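PDB 5LNB: ubiquitin-like-specific protease 2 from Saccharomyces cerevisiae, which removes the small modifier SUMO from proteins as a thiol protease of peptidase family C48, the present chain holding its catalytic domain. Local coordinates for residues S120-S125 / L167-S172; S125-N130 / L162-L167; C204-Q209 / D235-S240; V231-V236 / N253-K258. One frame throughout, in Å; residues are numbered along the deposited sequence.

Interaction 1: S120-S125 / L167-S172; sequences SYHWFS and LRQTHS. With ACT (acetate ion), chain B.
H122 NE2 and L167 N both donate hydrogen bonds to one oxygen, OD1 of D165, while H171 NE2 binds the other, OD2, so this carboxylate holds both sides of the contact in place. L167 then lays its methyl CD1 over one face of the H122 ring, 3.7 Å from the centroid. CD2 of F124 lies 4.0 Å above the opposite face, and the imidazole is thereby wedged flat between two apolar groups. At its edge, near the ring plane, Q169 OE1 comes to 3.4 Å from H122 CE1, with the amide turned 78° from the ring. F124 and H171 form a face-to-face stack, centroids 3.6 Å apart and planes at 6°. F124 reaches it by holding CG in the crowded position between its backbone N and carbonyl carbon (chi1 64°). H171 ND1 also bonds E174, and the two carboxylates fix the rotation of its ring. An alanine in place of F124 would probably strip the H171 ring of its stacking partner and one face of H122 of its cover, leaving H171 freer to tilt. Just before the strand, Y121 N makes a weak bond to an acetate, probably from the crystallisation liquor. With C215 of helix 215-228 touching H122, the arrangement is consistent with the Cys-His-Asp catalytic triad of C48 peptidases.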
# COMPACT_ATOMS: atom_id res chain seq x y z
N SER A 120 -1.39 1.18 -16.09
CA SER A 120 -1.08 2.22 -17.09
C SER A 120 -0.59 3.50 -16.42
O SER A 120 -1.07 4.60 -16.69
CB SER A 120 -2.28 2.50 -17.97
OG SER A 120 -2.72 1.32 -18.61
N TYR A 121 0.38 3.35 -15.52
CA TYR A 121 1.07 4.46 -14.87
C TYR A 121 0.18 5.25 -13.92
O TYR A 121 0.56 6.35 -13.49
CB TYR A 121 1.69 5.40 -15.90
CG TYR A 121 2.87 4.78 -16.60
CD1 TYR A 121 4.15 4.88 -16.06
CD2 TYR A 121 2.71 4.06 -17.78
CE1 TYR A 121 5.24 4.30 -16.68
CE2 TYR A 121 3.80 3.47 -18.41
CZ TYR A 121 5.07 3.60 -17.85
OH TYR A 121 6.15 3.01 -18.46
N HIS A 122 -0.98 4.72 -13.56
CA HIS A 122 -1.88 5.32 -12.59
C HIS A 122 -1.85 4.46 -11.33
O HIS A 122 -2.27 3.30 -11.36
CB HIS A 122 -3.30 5.41 -13.15
CG HIS A 122 -4.32 5.90 -12.15
ND1 HIS A 122 -5.68 5.82 -12.38
CD2 HIS A 122 -4.17 6.49 -10.94
CE1 HIS A 122 -6.32 6.33 -11.35
NE2 HIS A 122 -5.43 6.74 -10.46
N TRP A 123 -1.35 5.04 -10.23
CA TRP A 123 -1.34 4.39 -8.93
C TRP A 123 -2.61 4.71 -8.15
O TRP A 123 -3.03 5.87 -8.07
CB TRP A 123 -0.15 4.86 -8.10
CG TRP A 123 1.19 4.25 -8.40
CD1 TRP A 123 2.26 4.87 -9.01
CD2 TRP A 123 1.63 2.92 -8.07
NE1 TRP A 123 3.32 3.99 -9.10
CE2 TRP A 123 2.96 2.80 -8.52
CE3 TRP A 123 1.01 1.83 -7.45
CZ2 TRP A 123 3.70 1.62 -8.36
CZ3 TRP A 123 1.74 0.66 -7.29
CH2 TRP A 123 3.07 0.56 -7.75
N PHE A 124 -3.22 3.68 -7.57
CA PHE A 124 -4.16 3.86 -6.48
C PHE A 124 -4.06 2.60 -5.62
O PHE A 124 -3.18 1.76 -5.84
CB PHE A 124 -5.58 4.17 -6.99
CG PHE A 124 -6.22 3.06 -7.79
CD1 PHE A 124 -7.07 2.15 -7.19
CD2 PHE A 124 -6.00 2.95 -9.16
CE1 PHE A 124 -7.68 1.13 -7.93
CE2 PHE A 124 -6.60 1.94 -9.91
CZ PHE A 124 -7.44 1.03 -9.29
N SER A 125 -4.92 2.48 -4.61
CA SER A 125 -4.75 1.38 -3.66
C SER A 125 -6.08 1.00 -3.02
O SER A 125 -7.03 1.78 -2.99
CB SER A 125 -3.73 1.76 -2.58
OG SER A 125 -3.51 0.71 -1.67
N LEU A 167 -6.96 10.66 -7.99
CA LEU A 167 -7.71 11.15 -9.14
C LEU A 167 -9.21 10.98 -8.90
O LEU A 167 -9.65 10.22 -8.02
CB LEU A 167 -7.29 10.43 -10.42
CG LEU A 167 -5.79 10.54 -10.76
CD1 LEU A 167 -5.46 9.86 -12.08
CD2 LEU A 167 -5.32 12.00 -10.76
N ARG A 168 -10.01 11.71 -9.68
CA ARG A 168 -11.46 11.70 -9.51
C ARG A 168 -12.07 10.54 -10.30
O ARG A 168 -12.67 10.71 -11.36
CB ARG A 168 -12.05 13.05 -9.91
CG ARG A 168 -11.70 14.17 -8.93
CD ARG A 168 -12.17 15.53 -9.41
NE ARG A 168 -13.63 15.57 -9.55
CZ ARG A 168 -14.45 16.22 -8.73
NH1 ARG A 168 -13.96 16.90 -7.70
NH2 ARG A 168 -15.76 16.19 -8.94
N GLN A 169 -11.91 9.34 -9.75
CA GLN A 169 -12.29 8.12 -10.44
C GLN A 169 -12.77 7.08 -9.44
O GLN A 169 -12.32 7.04 -8.29
CB GLN A 169 -11.13 7.51 -11.24
CG GLN A 169 -10.54 8.40 -12.31
CD GLN A 169 -9.43 7.71 -13.09
OE1 GLN A 169 -9.25 6.49 -13.01
NE2 GLN A 169 -8.67 8.49 -13.84
N THR A 170 -13.66 6.21 -9.91
CA THR A 170 -14.13 5.04 -9.19
C THR A 170 -13.69 3.80 -9.96
O THR A 170 -13.46 3.85 -11.17
CB THR A 170 -15.66 5.08 -9.03
OG1 THR A 170 -16.27 5.02 -10.32
CG2 THR A 170 -16.09 6.38 -8.34
N HIS A 171 -13.55 2.68 -9.25
CA HIS A 171 -12.77 1.56 -9.79
C HIS A 171 -13.51 0.24 -9.68
O HIS A 171 -12.92 -0.80 -9.40
CB HIS A 171 -11.42 1.49 -9.09
CG HIS A 171 -10.59 2.71 -9.30
ND1 HIS A 171 -10.07 3.05 -10.54
CD2 HIS A 171 -10.21 3.69 -8.45
CE1 HIS A 171 -9.39 4.18 -10.43
NE2 HIS A 171 -9.46 4.59 -9.18
N SER A 172 -14.81 0.26 -9.95
CA SER A 172 -15.59 -0.98 -9.99
C SER A 172 -14.94 -2.04 -10.87
O SER A 172 -14.77 -3.20 -10.46
CB SER A 172 -17.00 -0.66 -10.47
OG SER A 172 -17.83 -1.79 -10.37
C ACT B . 3.79 0.31 -15.34
O ACT B . 2.73 0.98 -15.43
OXT ACT B . 3.94 -0.41 -14.32
CH3 ACT B . 4.87 0.35 -16.38

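Interaction 2: S125-N130 / L162-L167; sequences SCIITN and LTFDSL
S125 to I127 and L162 to F164 pair as antiparallel strands inside the mixed sheet at the heart of the domain, the directions of strands 125-129 and 162-164 lying 167° apart. S125 with F164 and I127 with L162 are hydrogen-bonded pairs. F164 N meets S125 O at 3.0 Å, whereas the return bond from S125 N is weak. I127 N and L162 O bond at 2.8 Å, and L162 N returns the same length to I127 O. C126 and T163 form the non-hydrogen-bonded pair between them. This is the core sheet of a papain-like, clan CA peptidase, in which H122 opens strand 122-129 and D165 directly follows F164. C126 and T163 point to the face covered by helix 172-190, where small side chains suit close packing against its isoleucines. On the other face F164 holds CG between its backbone N and carbonyl carbon (chi1 40°). S125 O lies 3.6 Å above its ring plane, offset toward the rim, while CE1 comes to 3.8 Å from S125 CB and I127 CG1 touches the ring edge at CE2. T129 CG2 meets L162 CD1 at 3.6 Å, the two side chains crossing at about a right angle.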
# COMPACT_ATOMS: atom_id res chain seq x y z
N SER A 125 -4.92 2.48 -4.61
CA SER A 125 -4.75 1.38 -3.66
C SER A 125 -6.08 1.00 -3.02
O SER A 125 -7.03 1.78 -2.99
CB SER A 125 -3.73 1.76 -2.58
OG SER A 125 -3.51 0.71 -1.67
N CYS A 126 -6.13 -0.22 -2.49
CA CYS A 126 -7.25 -0.59 -1.65
C CYS A 126 -6.74 -1.33 -0.42
O CYS A 126 -5.59 -1.77 -0.36
CB CYS A 126 -8.28 -1.44 -2.41
SG CYS A 126 -7.70 -3.04 -2.86
N ILE A 127 -7.61 -1.41 0.58
CA ILE A 127 -7.34 -2.12 1.82
C ILE A 127 -8.58 -2.96 2.11
O ILE A 127 -9.70 -2.43 2.19
CB ILE A 127 -7.04 -1.17 2.99
CG1 ILE A 127 -5.79 -0.35 2.70
CG2 ILE A 127 -6.88 -1.95 4.30
CD1 ILE A 127 -5.38 0.60 3.83
N ILE A 128 -8.39 -4.27 2.23
CA ILE A 128 -9.50 -5.20 2.44
C ILE A 128 -9.70 -5.38 3.93
O ILE A 128 -8.77 -5.76 4.65
CB ILE A 128 -9.24 -6.55 1.76
CG1 ILE A 128 -8.76 -6.35 0.32
CG2 ILE A 128 -10.51 -7.41 1.80
CD1 ILE A 128 -8.54 -7.66 -0.42
N THR A 129 -10.92 -5.10 4.41
CA THR A 129 -11.25 -5.24 5.82
C THR A 129 -12.37 -6.27 6.01
O THR A 129 -13.10 -6.61 5.08
CB THR A 129 -11.69 -3.90 6.43
OG1 THR A 129 -12.90 -3.45 5.80
CG2 THR A 129 -10.60 -2.84 6.23
N ASN A 130 -12.50 -6.74 7.25
CA ASN A 130 -13.54 -7.65 7.73
C ASN A 130 -13.34 -9.09 7.27
O ASN A 130 -14.24 -9.93 7.52
CB ASN A 130 -14.94 -7.19 7.31
CG ASN A 130 -15.42 -6.03 8.15
OD1 ASN A 130 -14.97 -5.86 9.29
ND2 ASN A 130 -16.33 -5.22 7.60
N LEU A 162 -11.75 -1.15 0.76
CA LEU A 162 -11.64 0.30 0.87
C LEU A 162 -10.67 0.80 -0.20
O LEU A 162 -9.46 0.56 -0.11
CB LEU A 162 -11.19 0.68 2.28
CG LEU A 162 -12.00 0.05 3.43
CD1 LEU A 162 -11.40 0.41 4.79
CD2 LEU A 162 -13.48 0.46 3.36
N THR A 163 -11.20 1.49 -1.21
CA THR A 163 -10.47 1.88 -2.41
C THR A 163 -10.33 3.40 -2.45
O THR A 163 -11.33 4.12 -2.36
CB THR A 163 -11.19 1.39 -3.67
OG1 THR A 163 -11.53 0.01 -3.51
CG2 THR A 163 -10.31 1.54 -4.90
N PHE A 164 -9.10 3.89 -2.61
CA PHE A 164 -8.84 5.33 -2.54
C PHE A 164 -7.86 5.75 -3.63
O PHE A 164 -6.86 5.08 -3.89
CB PHE A 164 -8.33 5.74 -1.15
CG PHE A 164 -7.35 4.76 -0.53
CD1 PHE A 164 -5.98 5.02 -0.56
CD2 PHE A 164 -7.80 3.59 0.07
CE1 PHE A 164 -5.08 4.13 -0.00
CE2 PHE A 164 -6.90 2.69 0.63
CZ PHE A 164 -5.53 2.96 0.60
N ASP A 165 -8.18 6.88 -4.27
CA ASP A 165 -7.50 7.32 -5.48
C ASP A 165 -7.44 8.84 -5.44
O ASP A 165 -8.47 9.49 -5.23
CB ASP A 165 -8.27 6.84 -6.72
CG ASP A 165 -7.59 7.21 -8.03
OD1 ASP A 165 -6.49 7.81 -8.02
OD2 ASP A 165 -8.18 6.89 -9.08
N SER A 166 -6.25 9.40 -5.65
CA SER A 166 -6.12 10.85 -5.68
C SER A 166 -6.74 11.45 -6.94
O SER A 166 -7.02 12.65 -6.95
CB SER A 166 -4.65 11.26 -5.57
OG SER A 166 -3.87 10.60 -6.54
N LEU A 167 -6.96 10.66 -7.99
CA LEU A 167 -7.71 11.15 -9.14
C LEU A 167 -9.21 10.98 -8.90
O LEU A 167 -9.65 10.22 -8.02
CB LEU A 167 -7.29 10.43 -10.42
CG LEU A 167 -5.79 10.54 -10.76
CD1 LEU A 167 -5.46 9.86 -12.08
CD2 LEU A 167 -5.32 12.00 -10.76

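Interaction 3: C204-Q209 / D235-S240; sequences CPVPQQ and DVWKNS
C204 presses its CB onto one face of the W237 indole, 3.4 Å from the centroid of the five-membered ring and only 9° off its normal. Its sulfur leans obliquely toward the six-membered ring, 4.1 Å from that centroid, as a cysteine sulfur-aromatic contact. A small, polarisable side chain suits so close an approach. V206 CG1 borders the ring edge, 4.0 Å from CZ2. This buried half contrasts with the more open one, where P205 CG rests on S240 CB at 3.5 Å just after the helix ends. There S240 turns its OG back to W237 O (2.8 Å), which also accepts from S240 N; the two bonds hold the end of helix 230-238 beside the proline. W237 keeps CG anti to its carbonyl carbon (chi1 -74°), and the indole reaches back to the loop. W237 NE1 makes a weak hydrogen bond to P205 O, 3.0 Å long and bent to 129°. An alanine at W237 would probably leave P205 O without this donor and C204 facing a gap next to F164 and F256, whose rings also meet the indole. With its N-H only weakly paired, the contact probably rests mainly on apolar and CH-pi packing of the indole face.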
# COMPACT_ATOMS: atom_id res chain seq x y z
N CYS A 204 -13.38 5.49 -1.17
CA CYS A 204 -13.09 6.27 0.03
C CYS A 204 -12.44 7.59 -0.33
O CYS A 204 -11.44 7.60 -1.06
CB CYS A 204 -12.19 5.47 0.97
SG CYS A 204 -12.96 3.93 1.52
N PRO A 205 -12.95 8.71 0.17
CA PRO A 205 -12.39 10.02 -0.19
C PRO A 205 -11.03 10.27 0.45
O PRO A 205 -10.85 10.10 1.66
CB PRO A 205 -13.44 11.01 0.32
CG PRO A 205 -14.10 10.30 1.44
CD PRO A 205 -14.12 8.84 1.05
N VAL A 206 -10.07 10.68 -0.37
CA VAL A 206 -8.75 11.13 0.06
C VAL A 206 -8.47 12.43 -0.68
O VAL A 206 -9.16 12.74 -1.65
CB VAL A 206 -7.67 10.08 -0.24
CG1 VAL A 206 -7.77 8.89 0.74
CG2 VAL A 206 -7.76 9.62 -1.70
N PRO A 207 -7.46 13.22 -0.29
CA PRO A 207 -7.20 14.46 -1.02
C PRO A 207 -7.09 14.18 -2.51
O PRO A 207 -6.55 13.16 -2.93
CB PRO A 207 -5.88 14.96 -0.43
CG PRO A 207 -5.77 14.27 0.91
CD PRO A 207 -6.41 12.92 0.70
N GLN A 208 -7.66 15.07 -3.30
CA GLN A 208 -7.67 14.92 -4.75
C GLN A 208 -6.78 15.97 -5.38
O GLN A 208 -6.80 17.14 -4.99
CB GLN A 208 -9.09 15.02 -5.30
CG GLN A 208 -9.99 13.92 -4.73
CD GLN A 208 -11.33 13.86 -5.41
OE1 GLN A 208 -11.73 12.81 -5.93
NE2 GLN A 208 -12.06 14.98 -5.40
N GLN A 209 -5.99 15.53 -6.35
CA GLN A 209 -5.08 16.38 -7.10
C GLN A 209 -4.89 15.70 -8.45
O GLN A 209 -4.52 14.52 -8.49
CB GLN A 209 -3.76 16.58 -6.35
CG GLN A 209 -3.06 17.91 -6.60
CD GLN A 209 -2.36 17.94 -7.94
OE1 GLN A 209 -1.95 16.90 -8.46
NE2 GLN A 209 -2.22 19.14 -8.52
N ASP A 235 -13.44 5.06 10.27
CA ASP A 235 -14.62 5.81 10.67
C ASP A 235 -14.77 7.09 9.85
O ASP A 235 -15.88 7.45 9.46
CB ASP A 235 -14.56 6.12 12.17
CG ASP A 235 -15.03 4.95 13.02
OD1 ASP A 235 -15.95 4.23 12.57
OD2 ASP A 235 -14.49 4.74 14.14
N VAL A 236 -13.66 7.77 9.56
CA VAL A 236 -13.72 8.97 8.73
C VAL A 236 -14.33 8.64 7.37
O VAL A 236 -15.26 9.31 6.91
CB VAL A 236 -12.32 9.60 8.57
CG1 VAL A 236 -12.37 10.76 7.58
CG2 VAL A 236 -11.82 10.08 9.92
N TRP A 237 -13.81 7.61 6.70
CA TRP A 237 -14.36 7.19 5.43
C TRP A 237 -15.82 6.76 5.56
O TRP A 237 -16.66 7.13 4.74
CB TRP A 237 -13.53 6.04 4.85
CG TRP A 237 -12.22 6.47 4.31
CD1 TRP A 237 -11.89 7.72 3.87
CD2 TRP A 237 -11.05 5.66 4.15
NE1 TRP A 237 -10.58 7.73 3.44
CE2 TRP A 237 -10.05 6.48 3.60
CE3 TRP A 237 -10.76 4.31 4.41
CZ2 TRP A 237 -8.78 6.00 3.31
CZ3 TRP A 237 -9.51 3.84 4.11
CH2 TRP A 237 -8.52 4.68 3.57
N LYS A 238 -16.13 5.96 6.59
CA LYS A 238 -17.49 5.44 6.75
C LYS A 238 -18.52 6.56 6.77
O LYS A 238 -19.61 6.41 6.21
CB LYS A 238 -17.61 4.62 8.03
CG LYS A 238 -18.03 3.18 7.79
CD LYS A 238 -17.65 2.28 8.98
CE LYS A 238 -17.28 0.86 8.51
NZ LYS A 238 -16.95 -0.05 9.66
N ASN A 239 -18.21 7.67 7.43
CA ASN A 239 -19.17 8.75 7.58
C ASN A 239 -18.97 9.85 6.56
O ASN A 239 -19.40 10.98 6.78
CB ASN A 239 -19.12 9.29 9.01
CG ASN A 239 -19.61 8.28 10.03
OD1 ASN A 239 -18.84 7.77 10.84
ND2 ASN A 239 -20.88 7.97 9.97
N SER A 240 -18.34 9.54 5.42
CA SER A 240 -18.05 10.58 4.44
C SER A 240 -19.29 11.02 3.67
O SER A 240 -19.19 11.94 2.85
CB SER A 240 -16.97 10.09 3.46
OG SER A 240 -17.41 8.94 2.77

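Interaction 4: V231-V236 / N253-K258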
# COMPACT_ATOMS: atom_id res chain seq x y z
N VAL A 231 -8.60 2.34 12.86
CA VAL A 231 -10.00 2.44 13.29
C VAL A 231 -10.53 3.84 13.01
O VAL A 231 -11.63 4.01 12.47
CB VAL A 231 -10.13 2.08 14.78
CG1 VAL A 231 -11.53 2.43 15.29
CG2 VAL A 231 -9.79 0.61 15.02
N GLU A 232 -9.76 4.87 13.36
CA GLU A 232 -10.23 6.23 13.13
C GLU A 232 -10.36 6.54 11.65
O GLU A 232 -11.35 7.16 11.22
CB GLU A 232 -9.29 7.23 13.80
CG GLU A 232 -9.76 8.67 13.70
CD GLU A 232 -8.80 9.64 14.37
OE1 GLU A 232 -7.62 9.71 13.94
OE2 GLU A 232 -9.22 10.31 15.33
N THR A 233 -9.39 6.10 10.84
CA THR A 233 -9.48 6.35 9.40
C THR A 233 -10.69 5.66 8.80
O THR A 233 -11.41 6.24 7.99
CB THR A 233 -8.20 5.90 8.70
OG1 THR A 233 -7.07 6.46 9.38
CG2 THR A 233 -8.21 6.35 7.23
N ILE A 234 -10.94 4.41 9.21
CA ILE A 234 -12.12 3.70 8.72
C ILE A 234 -13.38 4.48 9.07
O ILE A 234 -14.30 4.60 8.25
CB ILE A 234 -12.14 2.27 9.29
CG1 ILE A 234 -11.01 1.43 8.68
CG2 ILE A 234 -13.50 1.63 9.03
CD1 ILE A 234 -10.84 0.05 9.34
N ASP A 235 -13.44 5.06 10.27
CA ASP A 235 -14.62 5.81 10.67
C ASP A 235 -14.77 7.09 9.85
O ASP A 235 -15.88 7.45 9.46
CB ASP A 235 -14.56 6.12 12.17
CG ASP A 235 -15.03 4.95 13.02
OD1 ASP A 235 -15.95 4.23 12.57
OD2 ASP A 235 -14.49 4.74 14.14
N VAL A 236 -13.66 7.77 9.56
CA VAL A 236 -13.72 8.97 8.73
C VAL A 236 -14.33 8.64 7.37
O VAL A 236 -15.26 9.31 6.91
CB VAL A 236 -12.32 9.60 8.57
CG1 VAL A 236 -12.37 10.76 7.58
CG2 VAL A 236 -11.82 10.08 9.92
N ASN A 253 -9.64 16.74 3.68
CA ASN A 253 -8.37 17.41 3.39
C ASN A 253 -7.57 17.63 4.66
O ASN A 253 -6.33 17.51 4.65
CB ASN A 253 -8.64 18.73 2.68
CG ASN A 253 -9.06 18.53 1.25
OD1 ASN A 253 -8.81 17.48 0.67
ND2 ASN A 253 -9.70 19.54 0.66
N LYS A 254 -8.24 17.96 5.77
CA LYS A 254 -7.53 18.18 7.02
C LYS A 254 -7.00 16.86 7.58
O LYS A 254 -5.83 16.76 7.95
CB LYS A 254 -8.45 18.88 8.02
CG LYS A 254 -7.78 19.26 9.33
CD LYS A 254 -8.67 20.20 10.14
CE LYS A 254 -8.11 20.46 11.53
NZ LYS A 254 -8.09 19.22 12.37
N TYR A 255 -7.86 15.84 7.62
CA TYR A 255 -7.47 14.56 8.21
C TYR A 255 -6.23 14.00 7.54
O TYR A 255 -5.35 13.47 8.21
CB TYR A 255 -8.63 13.56 8.11
CG TYR A 255 -8.36 12.30 8.91
CD1 TYR A 255 -8.49 12.30 10.29
CD2 TYR A 255 -7.94 11.12 8.29
CE1 TYR A 255 -8.23 11.16 11.04
CE2 TYR A 255 -7.67 9.96 9.03
CZ TYR A 255 -7.82 9.99 10.40
OH TYR A 255 -7.57 8.87 11.15
N PHE A 256 -6.16 14.09 6.20
CA PHE A 256 -5.06 13.53 5.42
C PHE A 256 -3.95 14.54 5.12
O PHE A 256 -3.13 14.30 4.22
CB PHE A 256 -5.58 12.93 4.11
CG PHE A 256 -6.31 11.63 4.28
CD1 PHE A 256 -5.63 10.42 4.33
CD2 PHE A 256 -7.70 11.62 4.39
CE1 PHE A 256 -6.31 9.22 4.49
CE2 PHE A 256 -8.39 10.41 4.55
CZ PHE A 256 -7.69 9.21 4.60
N ASP A 257 -3.91 15.67 5.84
CA ASP A 257 -2.83 16.66 5.72
C ASP A 257 -2.61 17.10 4.27
O ASP A 257 -1.49 17.09 3.75
CB ASP A 257 -1.52 16.11 6.29
CG ASP A 257 -1.66 15.63 7.72
OD1 ASP A 257 -1.01 14.63 8.07
OD2 ASP A 257 -2.43 16.25 8.49
N LYS A 258 -3.70 17.52 3.61
CA LYS A 258 -3.55 17.92 2.21
C LYS A 258 -2.54 19.05 2.05
O LYS A 258 -1.85 19.12 1.03
CB LYS A 258 -4.90 18.32 1.62
CG LYS A 258 -4.79 18.68 0.14
CD LYS A 258 -6.13 18.99 -0.49
CE LYS A 258 -5.98 19.29 -1.99
NZ LYS A 258 -7.31 19.62 -2.61
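V236 sets its methyl CG2 over the centre of the Y255 ring, 3.9 Å from the centroid and 9° off the normal, a CH-pi contact of a branched aliphatic with a flat partner. The tyrosine holds CG anti to its backbone N (chi1 -170°); its ring extends from the end of helix 245-255 toward helix 230-238. Its hydroxyl arrives between two residues of that helix. Y255 OH donates to E232 OE1 at 2.9 Å, meeting the carboxylate on its anti side and 23° out of its plane. E232 reaches the hydroxyl with an extended chain on the exposed side of the helix, a place where a long, charged side chain is at home. On the more buried side T233 OG1 lies 3.0 Å from Y255 OH, and the same threonine oxygen bonds the backbone carbonyl of N229 one turn earlier in the chain. Helix 245-255 closes here with a Schellman motif: K258 N bonds N253 O at 2.8 Å and D257 N bonds K254 O, with D257 in the left-handed conformation. The side chain of D257 makes a salt bridge to K225 of helix 215-228. Just ahead of it F256 turns its ring inward, and Y255 CD2 lies over one face of it, offset toward the rim. F256 CZ touches T233 CG2 at 3.9 Å, the two side chains crossing at about a right angle, while the ring itself meets W237.

How the interactions relate
From the N terminus, strand 122-129 first takes part in interaction 1 and then, from S125 onward, in interaction 2. Strand 159-164 returns to close interaction 2, and the loop after it closes interaction 1 around it, so interaction 2 is nested. D165 joins the two. Interactions 3 and 4 come after both, in series with them, but overlap each other. Interaction 3 opens in the loop after strand 199-203, where C204 N bonds T163 O, and closes on helix 230-238. Interaction 4 opens on that same helix at V231, before S240 ends interaction 3, sharing D235 and V236, and closes at residues 253-258. Together the contacts tie the central sheet to the helices packed beside it.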